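Erythrocyte membrane protein 1 (Plasmodium falciparum, PDB 6S8T) binds the host receptor ICAM-1 through the DBLbeta domain described here, and so probably helps infected erythrocytes adhere to host cells. Local coordinates at residues Ala31-Ala41 with Gln247-Asn256; Thr132-Leu141 with Leu211-Glu221. One frame throughout, in Å; residues are numbered along the deposited sequence.

Contact 1: residues Ala31-Ala41 with Gln247-Asn256; sequences ASKRGLAKLRA and QLREDWWEAN
Arg34 and Asp251 form a salt bridge where helix 16-32 gives way to an irregular segment, which lies along helix 246-268 of the Duffy-binding-like domain. Ala31 O accepts both Arg34 N and Leu36 N, from opposite faces of its carbonyl plane. The Arg34 chain bends at chi3 (-59°), bringing NH1 to 2.8 Å from Asp251 OD1 while NE lies 2.9 Å from OD2. Guanidinium and carboxylate planes are twisted 51° apart, so the two groups do not meet as a flat, coplanar pair. Gln247 OE1 sits at the guanidinium edge near NH2, but the angle is too poor for a hydrogen bond. Tyr235 OH bonds Asp251 OD2 and also Gly35 N, tying the carboxylate to the turn beyond the helix.

Leucines fill the middle. Leu39 places CD1 over Asp251 CB at 3.6 Å, with CD2 directed toward CD1 of the Trp252 indole. Leu36 CD1 rests against Ala255 CB at 3.7 Å, and Ala255 CB also packs on Leu39 CB.

At the far end the Asn256 amide grips backbone groups flanking Arg40. ND2 donates to Leu39 O over 2.9 Å, tilted from the carbonyl plane, and OD1 accepts Ala41 N over 2.8 Å, in the carbonyl plane and on a lone pair. ND2 also lies over one face of the Trp252 ring, toward its rim, and makes a weak bond to Trp252 O; with the two stronger bonds this probably fixes the amide's rotation. The buried Asn256 side chain therefore has its oxygen and nitrogen both satisfied by main chain, and the loop after the helix is held by the Arg34-Asp251 salt bridge on one side and the Asn256 bonds on the other, with leucine packing between.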
loop_
_atom_site.group_PDB
_atom_site.type_symbol
_atom_site.label_atom_id
_atom_site.label_comp_id
_atom_site.label_asym_id
_atom_site.label_seq_id
_atom_site.Cartn_x
_atom_site.Cartn_y
_atom_site.Cartn_z
ATOM N N ALA A 31 13.276 -20.664 0.794
ATOM C CA ALA A 31 13.780 -20.482 2.150
ATOM C C ALA A 31 14.093 -21.818 2.818
ATOM O O ALA A 31 15.012 -21.894 3.642
ATOM C CB ALA A 31 12.772 -19.689 2.982
ATOM N N SER A 32 13.348 -22.875 2.474
ATOM C CA SER A 32 13.604 -24.191 3.057
ATOM C C SER A 32 14.976 -24.716 2.662
ATOM O O SER A 32 15.638 -25.399 3.452
ATOM C CB SER A 32 12.522 -25.184 2.629
ATOM O OG SER A 32 11.264 -24.859 3.193
ATOM N N LYS A 33 15.417 -24.420 1.437
ATOM C CA LYS A 33 16.736 -24.855 0.995
ATOM C C LYS A 33 17.856 -24.139 1.737
ATOM O O LYS A 33 19.002 -24.598 1.697
ATOM C CB LYS A 33 16.887 -24.635 -0.511
ATOM C CG LYS A 33 15.890 -25.408 -1.357
ATOM C CD LYS A 33 16.014 -25.043 -2.829
ATOM C CE LYS A 33 14.963 -25.758 -3.661
ATOM N NZ LYS A 33 14.995 -25.339 -5.090
ATOM N N ARG A 34 17.552 -23.036 2.405
ATOM C CA ARG A 34 18.533 -22.265 3.163
ATOM C C ARG A 34 18.200 -22.391 4.651
ATOM O O ARG A 34 17.982 -23.518 5.109
ATOM C CB ARG A 34 18.577 -20.841 2.626
ATOM C CG ARG A 34 19.144 -20.745 1.218
ATOM C CD ARG A 34 18.960 -19.363 0.618
ATOM N NE ARG A 34 17.554 -18.977 0.550
ATOM C CZ ARG A 34 17.059 -18.129 -0.346
ATOM N NH1 ARG A 34 15.766 -17.826 -0.337
ATOM N NH2 ARG A 34 17.857 -17.591 -1.257
ATOM N N GLY A 35 18.142 -21.304 5.416
ATOM C CA GLY A 35 17.953 -21.417 6.849
ATOM C C GLY A 35 16.618 -20.922 7.363
ATOM O O GLY A 35 16.566 -20.207 8.367
ATOM N N LEU A 36 15.530 -21.307 6.689
ATOM C CA LEU A 36 14.196 -20.911 7.132
ATOM C C LEU A 36 13.916 -21.382 8.554
ATOM O O LEU A 36 13.283 -20.669 9.341
ATOM C CB LEU A 36 13.145 -21.466 6.172
ATOM C CG LEU A 36 11.673 -21.384 6.576
ATOM C CD1 LEU A 36 11.183 -19.951 6.557
ATOM C CD2 LEU A 36 10.830 -22.255 5.659
ATOM N N ALA A 37 14.385 -22.582 8.904
ATOM C CA ALA A 37 14.117 -23.122 10.232
ATOM C C ALA A 37 14.899 -22.387 11.312
ATOM O O ALA A 37 14.405 -22.229 12.434
ATOM C CB ALA A 37 14.442 -24.613 10.265
ATOM N N LYS A 38 16.114 -21.936 11.002
ATOM C CA LYS A 38 16.915 -21.203 11.971
ATOM C C LYS A 38 16.455 -19.764 12.157
ATOM O O LYS A 38 16.978 -19.076 13.039
ATOM C CB LYS A 38 18.390 -21.213 11.558
ATOM C CG LYS A 38 19.042 -22.585 11.595
ATOM C CD LYS A 38 20.535 -22.488 11.320
ATOM C CE LYS A 38 21.202 -23.850 11.403
ATOM N NZ LYS A 38 22.681 -23.761 11.227
ATOM N N LEU A 39 15.499 -19.293 11.358
ATOM C CA LEU A 39 15.047 -17.911 11.422
ATOM C C LEU A 39 13.680 -17.760 12.077
ATOM O O LEU A 39 13.173 -16.634 12.167
ATOM C CB LEU A 39 15.028 -17.304 10.012
ATOM C CG LEU A 39 16.398 -17.185 9.332
ATOM C CD1 LEU A 39 16.255 -16.883 7.853
ATOM C CD2 LEU A 39 17.245 -16.122 10.008
ATOM N N ARG A 40 13.069 -18.853 12.530
ATOM C CA ARG A 40 11.821 -18.772 13.280
ATOM C C ARG A 40 12.080 -18.098 14.623
ATOM O O ARG A 40 12.894 -18.580 15.420
ATOM C CB ARG A 40 11.228 -20.166 13.475
ATOM C CG ARG A 40 10.719 -20.805 12.188
ATOM C CD ARG A 40 10.181 -22.214 12.414
ATOM N NE ARG A 40 11.247 -23.197 12.601
ATOM C CZ ARG A 40 11.640 -23.665 13.781
ATOM N NH1 ARG A 40 11.055 -23.246 14.894
ATOM N NH2 ARG A 40 12.619 -24.556 13.849
ATOM N N ALA A 41 11.394 -16.986 14.874
ATOM C CA ALA A 41 11.680 -16.134 16.017
ATOM C C ALA A 41 10.542 -16.164 17.030
ATOM O O ALA A 41 9.426 -16.606 16.742
ATOM C CB ALA A 41 11.937 -14.692 15.569
ATOM N N GLN A 247 18.518 -12.007 0.367
ATOM C CA GLN A 247 17.971 -13.342 0.594
ATOM C C GLN A 247 17.723 -13.603 2.075
ATOM O O GLN A 247 16.687 -14.167 2.445
ATOM C CB GLN A 247 18.910 -14.401 0.009
ATOM C CG GLN A 247 19.066 -14.326 -1.504
ATOM C CD GLN A 247 19.953 -15.426 -2.064
ATOM O OE1 GLN A 247 19.589 -16.094 -3.031
ATOM N NE2 GLN A 247 21.123 -15.616 -1.459
ATOM N N LEU A 248 18.661 -13.205 2.938
ATOM C CA LEU A 248 18.484 -13.409 4.373
ATOM C C LEU A 248 17.264 -12.665 4.903
ATOM O O LEU A 248 16.588 -13.150 5.818
ATOM C CB LEU A 248 19.741 -12.964 5.122
ATOM C CG LEU A 248 19.785 -13.241 6.627
ATOM C CD1 LEU A 248 19.808 -14.741 6.895
ATOM C CD2 LEU A 248 20.984 -12.558 7.268
ATOM N N ARG A 249 16.961 -11.493 4.342
ATOM C CA ARG A 249 15.801 -10.734 4.794
ATOM C C ARG A 249 14.499 -11.285 4.224
ATOM O O ARG A 249 13.460 -11.221 4.894
ATOM C CB ARG A 249 15.975 -9.261 4.427
ATOM C CG ARG A 249 17.170 -8.613 5.112
ATOM C CD ARG A 249 17.598 -7.329 4.425
ATOM N NE ARG A 249 16.656 -6.237 4.641
ATOM C CZ ARG A 249 16.891 -4.975 4.293
ATOM N NH1 ARG A 249 18.040 -4.654 3.713
ATOM N NH2 ARG A 249 15.980 -4.035 4.527
ATOM N N GLU A 250 14.531 -11.828 3.000
ATOM C CA GLU A 250 13.360 -12.512 2.459
ATOM C C GLU A 250 13.014 -13.746 3.284
ATOM O O GLU A 250 11.837 -14.006 3.561
ATOM C CB GLU A 250 13.599 -12.905 0.996
ATOM C CG GLU A 250 13.542 -11.749 -0.000
ATOM C CD GLU A 250 14.014 -12.136 -1.400
ATOM O OE1 GLU A 250 14.546 -13.255 -1.577
ATOM O OE2 GLU A 250 13.853 -11.313 -2.328
ATOM N N ASP A 251 14.031 -14.515 3.686
ATOM C CA ASP A 251 13.785 -15.738 4.445
ATOM C C ASP A 251 13.287 -15.430 5.855
ATOM O O ASP A 251 12.389 -16.112 6.361
ATOM C CB ASP A 251 15.056 -16.585 4.491
ATOM C CG ASP A 251 15.461 -17.120 3.119
ATOM O OD1 ASP A 251 14.724 -16.893 2.138
ATOM O OD2 ASP A 251 16.521 -17.769 3.027
ATOM N N TRP A 252 13.862 -14.413 6.507
ATOM C CA TRP A 252 13.379 -14.023 7.831
ATOM C C TRP A 252 11.911 -13.619 7.780
ATOM O O TRP A 252 11.138 -13.948 8.686
ATOM C CB TRP A 252 14.225 -12.881 8.399
ATOM C CG TRP A 252 13.881 -12.528 9.828
ATOM C CD1 TRP A 252 14.471 -13.015 10.959
ATOM C CD2 TRP A 252 12.863 -11.617 10.270
ATOM N NE1 TRP A 252 13.888 -12.461 12.075
ATOM C CE2 TRP A 252 12.898 -11.600 11.679
ATOM C CE3 TRP A 252 11.926 -10.814 9.611
ATOM C CZ2 TRP A 252 12.034 -10.814 12.440
ATOM C CZ3 TRP A 252 11.068 -10.032 10.369
ATOM C CH2 TRP A 252 11.127 -10.040 11.768
ATOM N N TRP A 253 11.504 -12.911 6.724
ATOM C CA TRP A 253 10.099 -12.547 6.593
ATOM C C TRP A 253 9.223 -13.784 6.423
ATOM O O TRP A 253 8.165 -13.888 7.057
ATOM C CB TRP A 253 9.909 -11.576 5.425
ATOM C CG TRP A 253 8.485 -11.138 5.255
ATOM C CD1 TRP A 253 7.628 -11.500 4.253
ATOM C CD2 TRP A 253 7.740 -10.276 6.127
ATOM N NE1 TRP A 253 6.402 -10.907 4.443
ATOM C CE2 TRP A 253 6.445 -10.153 5.587
ATOM C CE3 TRP A 253 8.046 -9.592 7.309
ATOM C CZ2 TRP A 253 5.455 -9.375 6.187
ATOM C CZ3 TRP A 253 7.060 -8.820 7.907
ATOM C CH2 TRP A 253 5.782 -8.717 7.342
ATOM N N GLU A 254 9.657 -14.742 5.593
ATOM C CA GLU A 254 8.880 -15.966 5.396
ATOM C C GLU A 254 8.707 -16.734 6.699
ATOM O O GLU A 254 7.659 -17.348 6.934
ATOM C CB GLU A 254 9.553 -16.861 4.354
ATOM C CG GLU A 254 9.400 -16.370 2.932
ATOM C CD GLU A 254 7.949 -16.248 2.528
ATOM O OE1 GLU A 254 7.193 -17.231 2.712
ATOM O OE2 GLU A 254 7.560 -15.161 2.044
ATOM N N ALA A 255 9.732 -16.724 7.550
ATOM C CA ALA A 255 9.681 -17.475 8.797
ATOM C C ALA A 255 8.758 -16.835 9.828
ATOM O O ALA A 255 8.207 -17.543 10.678
ATOM C CB ALA A 255 11.089 -17.616 9.377
ATOM N N ASN A 256 8.567 -15.513 9.774
ATOM C CA ASN A 256 7.874 -14.810 10.849
ATOM C C ASN A 256 6.712 -13.940 10.378
ATOM O O ASN A 256 6.146 -13.204 11.193
ATOM C CB ASN A 256 8.862 -13.944 11.640
ATOM C CG ASN A 256 9.995 -14.752 12.239
ATOM O OD1 ASN A 256 9.788 -15.552 13.151
ATOM N ND2 ASN A 256 11.206 -14.538 11.733
#

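Contact 2: residues Thr132-Leu141 with Leu211-Glu221; sequences TEDGKAIHSL and LQIIFGKIKEE
Glu221, the last residue of helix 202-221, reaches Gly135 and Ala137 at the start of helix 137-163. With CG anti to the backbone N (chi1 178°) and the chain extended beyond it, the carboxylate is carried to the end of the Thr132-Gly135 turn and the first turn of helix 137-163. OE1 receives only a weak, bent bond from Ala137 N, at 3.3 Å with an N-H...O angle of 123°. OE2 lies 2.9 Å from Gly135 O, an approach of two acceptors that is no hydrogen bond as modelled.

Ile138, whose CG1 lies against the carboxylate, crosses Ile218 at about a right angle, Ile138 CD1 meeting Ile218 CG2 at 3.6 Å. Ala137 CB is set on Ile218 CG1 at 4.0 Å. One turn further on, Leu141 runs across Phe215, also nearly perpendicular, and its CD2 reaches CZ of the ring at 3.7 Å. On the outer flank, Thr132 lies crosswise to Lys217, with CG2 against the aliphatic CB at 3.9 Å; its hydroxyl turns back to Val128 O.

The axes of segments 137-141 and 211-221 approach to 10.2 Å and run roughly antiparallel, 142° between their directions. Aliphatic side chains thus make most of the contact, while the helix start near Ala137 would be expected to stabilise negative charge on Glu221 and the nearby Gly135 carbonyl to oppose it.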
loop_
_atom_site.group_PDB
_atom_site.type_symbol
_atom_site.label_atom_id
_atom_site.label_comp_id
_atom_site.label_asym_id
_atom_site.label_seq_id
_atom_site.Cartn_x
_atom_site.Cartn_y
_atom_site.Cartn_z
ATOM N N THR A 132 21.545 -6.484 19.138
ATOM C CA THR A 132 22.481 -7.509 18.701
ATOM C C THR A 132 23.521 -7.925 19.732
ATOM O O THR A 132 24.105 -9.002 19.578
ATOM C CB THR A 132 23.228 -7.045 17.440
ATOM O OG1 THR A 132 23.961 -5.848 17.731
ATOM C CG2 THR A 132 22.251 -6.775 16.306
ATOM N N GLU A 133 23.769 -7.120 20.769
ATOM C CA GLU A 133 24.907 -7.384 21.649
ATOM C C GLU A 133 24.754 -8.695 22.410
ATOM O O GLU A 133 25.757 -9.325 22.763
ATOM C CB GLU A 133 25.095 -6.226 22.631
ATOM C CG GLU A 133 26.453 -6.202 23.313
ATOM C CD GLU A 133 27.585 -5.892 22.351
ATOM O OE1 GLU A 133 27.335 -5.212 21.333
ATOM O OE2 GLU A 133 28.726 -6.332 22.612
ATOM N N ASP A 134 23.522 -9.126 22.669
ATOM C CA ASP A 134 23.277 -10.360 23.402
ATOM C C ASP A 134 23.208 -11.587 22.502
ATOM O O ASP A 134 22.948 -12.688 22.999
ATOM C CB ASP A 134 21.982 -10.242 24.213
ATOM C CG ASP A 134 22.130 -9.326 25.413
ATOM O OD1 ASP A 134 23.213 -9.335 26.036
ATOM O OD2 ASP A 134 21.168 -8.596 25.730
ATOM N N GLY A 135 23.435 -11.429 21.200
ATOM C CA GLY A 135 23.384 -12.557 20.292
ATOM C C GLY A 135 22.001 -13.092 20.004
ATOM O O GLY A 135 21.883 -14.189 19.450
ATOM N N LYS A 136 20.949 -12.359 20.358
ATOM C CA LYS A 136 19.574 -12.785 20.130
ATOM C C LYS A 136 18.837 -11.799 19.229
ATOM O O LYS A 136 17.678 -11.453 19.470
ATOM C CB LYS A 136 18.835 -12.968 21.454
ATOM C CG LYS A 136 19.425 -14.052 22.350
ATOM C CD LYS A 136 18.441 -14.486 23.429
ATOM C CE LYS A 136 18.900 -14.069 24.820
ATOM N NZ LYS A 136 20.118 -14.809 25.261
ATOM N N ALA A 137 19.505 -11.342 18.166
ATOM C CA ALA A 137 18.908 -10.365 17.262
ATOM C C ALA A 137 17.735 -10.935 16.479
ATOM O O ALA A 137 16.883 -10.168 16.018
ATOM C CB ALA A 137 19.960 -9.827 16.293
ATOM N N ILE A 138 17.678 -12.256 16.311
ATOM C CA ILE A 138 16.545 -12.874 15.627
ATOM C C ILE A 138 15.257 -12.620 16.398
ATOM O O ILE A 138 14.216 -12.297 15.811
ATOM C CB ILE A 138 16.806 -14.379 15.430
ATOM C CG1 ILE A 138 17.797 -14.594 14.290
ATOM C CG2 ILE A 138 15.517 -15.125 15.142
ATOM C CD1 ILE A 138 17.299 -14.056 12.978
ATOM N N HIS A 139 15.314 -12.736 17.723
ATOM C CA HIS A 139 14.128 -12.606 18.559
ATOM C C HIS A 139 13.836 -11.166 18.957
ATOM O O HIS A 139 12.663 -10.796 19.087
ATOM C CB HIS A 139 14.287 -13.465 19.817
ATOM C CG HIS A 139 14.665 -14.885 19.532
ATOM N ND1 HIS A 139 13.755 -15.826 19.099
ATOM C CD2 HIS A 139 15.856 -15.525 19.612
ATOM C CE1 HIS A 139 14.368 -16.984 18.931
ATOM N NE2 HIS A 139 15.644 -16.828 19.234
ATOM N N SER A 140 14.870 -10.346 19.157
ATOM C CA SER A 140 14.643 -8.954 19.531
ATOM C C SER A 140 14.043 -8.151 18.383
ATOM O O SER A 140 13.258 -7.226 18.621
ATOM C CB SER A 140 15.950 -8.315 20.002
ATOM O OG SER A 140 16.458 -8.973 21.151
ATOM N N LEU A 141 14.397 -8.482 17.136
ATOM C CA LEU A 141 13.839 -7.757 15.999
ATOM C C LEU A 141 12.349 -8.027 15.847
ATOM O O LEU A 141 11.581 -7.117 15.513
ATOM C CB LEU A 141 14.583 -8.128 14.715
ATOM C CG LEU A 141 14.056 -7.479 13.430
ATOM C CD1 LEU A 141 14.160 -5.966 13.511
ATOM C CD2 LEU A 141 14.797 -8.002 12.208
ATOM N N LEU A 211 18.591 -1.739 9.773
ATOM C CA LEU A 211 18.328 -3.118 9.372
ATOM C C LEU A 211 19.554 -3.755 8.726
ATOM O O LEU A 211 19.799 -4.956 8.899
ATOM C CB LEU A 211 17.133 -3.173 8.421
ATOM C CG LEU A 211 15.791 -2.696 8.982
ATOM C CD1 LEU A 211 14.695 -2.818 7.930
ATOM C CD2 LEU A 211 15.426 -3.475 10.235
ATOM N N GLN A 212 20.335 -2.975 7.977
ATOM C CA GLN A 212 21.534 -3.524 7.355
ATOM C C GLN A 212 22.565 -3.949 8.392
ATOM O O GLN A 212 23.296 -4.921 8.173
ATOM C CB GLN A 212 22.134 -2.508 6.387
ATOM C CG GLN A 212 21.226 -2.195 5.214
ATOM C CD GLN A 212 21.716 -1.024 4.392
ATOM O OE1 GLN A 212 21.056 -0.599 3.441
ATOM N NE2 GLN A 212 22.879 -0.490 4.755
ATOM N N ILE A 213 22.636 -3.247 9.522
ATOM C CA ILE A 213 23.557 -3.654 10.578
ATOM C C ILE A 213 23.006 -4.854 11.338
ATOM O O ILE A 213 23.749 -5.782 11.674
ATOM C CB ILE A 213 23.850 -2.471 11.517
ATOM C CG1 ILE A 213 24.579 -1.359 10.759
ATOM C CG2 ILE A 213 24.672 -2.924 12.712
ATOM C CD1 ILE A 213 24.880 -0.147 11.605
ATOM N N ILE A 214 21.700 -4.859 11.613
ATOM C CA ILE A 214 21.100 -5.960 12.363
ATOM C C ILE A 214 21.242 -7.271 11.595
ATOM O O ILE A 214 21.703 -8.282 12.139
ATOM C CB ILE A 214 19.627 -5.651 12.688
ATOM C CG1 ILE A 214 19.530 -4.453 13.635
ATOM C CG2 ILE A 214 18.951 -6.864 13.302
ATOM C CD1 ILE A 214 18.116 -3.960 13.849
ATOM N N PHE A 215 20.860 -7.271 10.314
ATOM C CA PHE A 215 20.936 -8.496 9.525
ATOM C C PHE A 215 22.369 -8.913 9.224
ATOM O O PHE A 215 22.609 -10.088 8.929
ATOM C CB PHE A 215 20.144 -8.338 8.226
ATOM C CG PHE A 215 18.663 -8.510 8.401
ATOM C CD1 PHE A 215 18.103 -9.775 8.468
ATOM C CD2 PHE A 215 17.829 -7.409 8.511
ATOM C CE1 PHE A 215 16.738 -9.941 8.635
ATOM C CE2 PHE A 215 16.465 -7.566 8.675
ATOM C CZ PHE A 215 15.918 -8.833 8.739
ATOM N N GLY A 216 23.326 -7.986 9.288
ATOM C CA GLY A 216 24.722 -8.387 9.223
ATOM C C GLY A 216 25.119 -9.250 10.405
ATOM O O GLY A 216 25.795 -10.270 10.244
ATOM N N LYS A 217 24.696 -8.857 11.608
ATOM C CA LYS A 217 24.912 -9.694 12.783
ATOM C C LYS A 217 24.099 -10.977 12.712
ATOM O O LYS A 217 24.532 -12.013 13.231
ATOM C CB LYS A 217 24.561 -8.921 14.056
ATOM C CG LYS A 217 25.681 -8.048 14.594
ATOM C CD LYS A 217 26.851 -8.891 15.071
ATOM C CE LYS A 217 27.845 -8.053 15.858
ATOM N NZ LYS A 217 28.267 -6.843 15.102
ATOM N N ILE A 218 22.924 -10.929 12.086
ATOM C CA ILE A 218 22.100 -12.127 11.957
ATOM C C ILE A 218 22.795 -13.163 11.084
ATOM O O ILE A 218 22.753 -14.365 11.373
ATOM C CB ILE A 218 20.710 -11.756 11.412
ATOM C CG1 ILE A 218 19.892 -11.034 12.486
ATOM C CG2 ILE A 218 19.984 -12.993 10.896
ATOM C CD1 ILE A 218 18.505 -10.616 12.026
ATOM N N LYS A 219 23.458 -12.716 10.012
ATOM C CA LYS A 219 24.171 -13.645 9.139
ATOM C C LYS A 219 25.256 -14.395 9.904
ATOM O O LYS A 219 25.494 -15.581 9.655
ATOM C CB LYS A 219 24.772 -12.897 7.948
ATOM C CG LYS A 219 25.538 -13.789 6.983
ATOM C CD LYS A 219 26.228 -12.990 5.886
ATOM C CE LYS A 219 27.068 -13.909 5.003
ATOM N NZ LYS A 219 27.831 -13.170 3.957
ATOM N N GLU A 220 25.914 -13.722 10.848
ATOM C CA GLU A 220 26.902 -14.378 11.695
ATOM C C GLU A 220 26.265 -15.100 12.876
ATOM O O GLU A 220 26.847 -16.065 13.384
ATOM C CB GLU A 220 27.924 -13.353 12.198
ATOM C CG GLU A 220 29.227 -13.951 12.708
ATOM C CD GLU A 220 30.118 -14.470 11.592
ATOM O OE1 GLU A 220 29.842 -14.158 10.412
ATOM O OE2 GLU A 220 31.097 -15.190 11.894
ATOM N N GLU A 221 25.081 -14.663 13.313
ATOM C CA GLU A 221 24.411 -15.310 14.440
ATOM C C GLU A 221 24.033 -16.749 14.103
ATOM O O GLU A 221 24.337 -17.678 14.860
ATOM C CB GLU A 221 23.174 -14.504 14.843
ATOM C CG GLU A 221 22.359 -15.101 15.984
ATOM C CD GLU A 221 21.146 -14.251 16.344
ATOM O OE1 GLU A 221 21.061 -13.100 15.864
ATOM O OE2 GLU A 221 20.275 -14.732 17.100
#

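Contact 1 is the more deeply buried of the two, and contact 2 has a solvent-facing flank at Gly135 and Lys217; both lie well away from the chain's centre, their own centres about 13 Å apart. They adjoin through Ile138, which packs on Leu39, Ala41 and Trp252, and through Leu248 and Arg249, which pack on Phe215. Helices 202-221 and 246-268, consecutive in the chain, each supply one partner. Strong polar bonds hold segment 31-41, mostly loop, to its helix, whereas the pairing of 132-141 with 211-221 relies on aliphatic packing and a weakly bound carboxylate. Together they join four parts of the domain's helical bundle at one end.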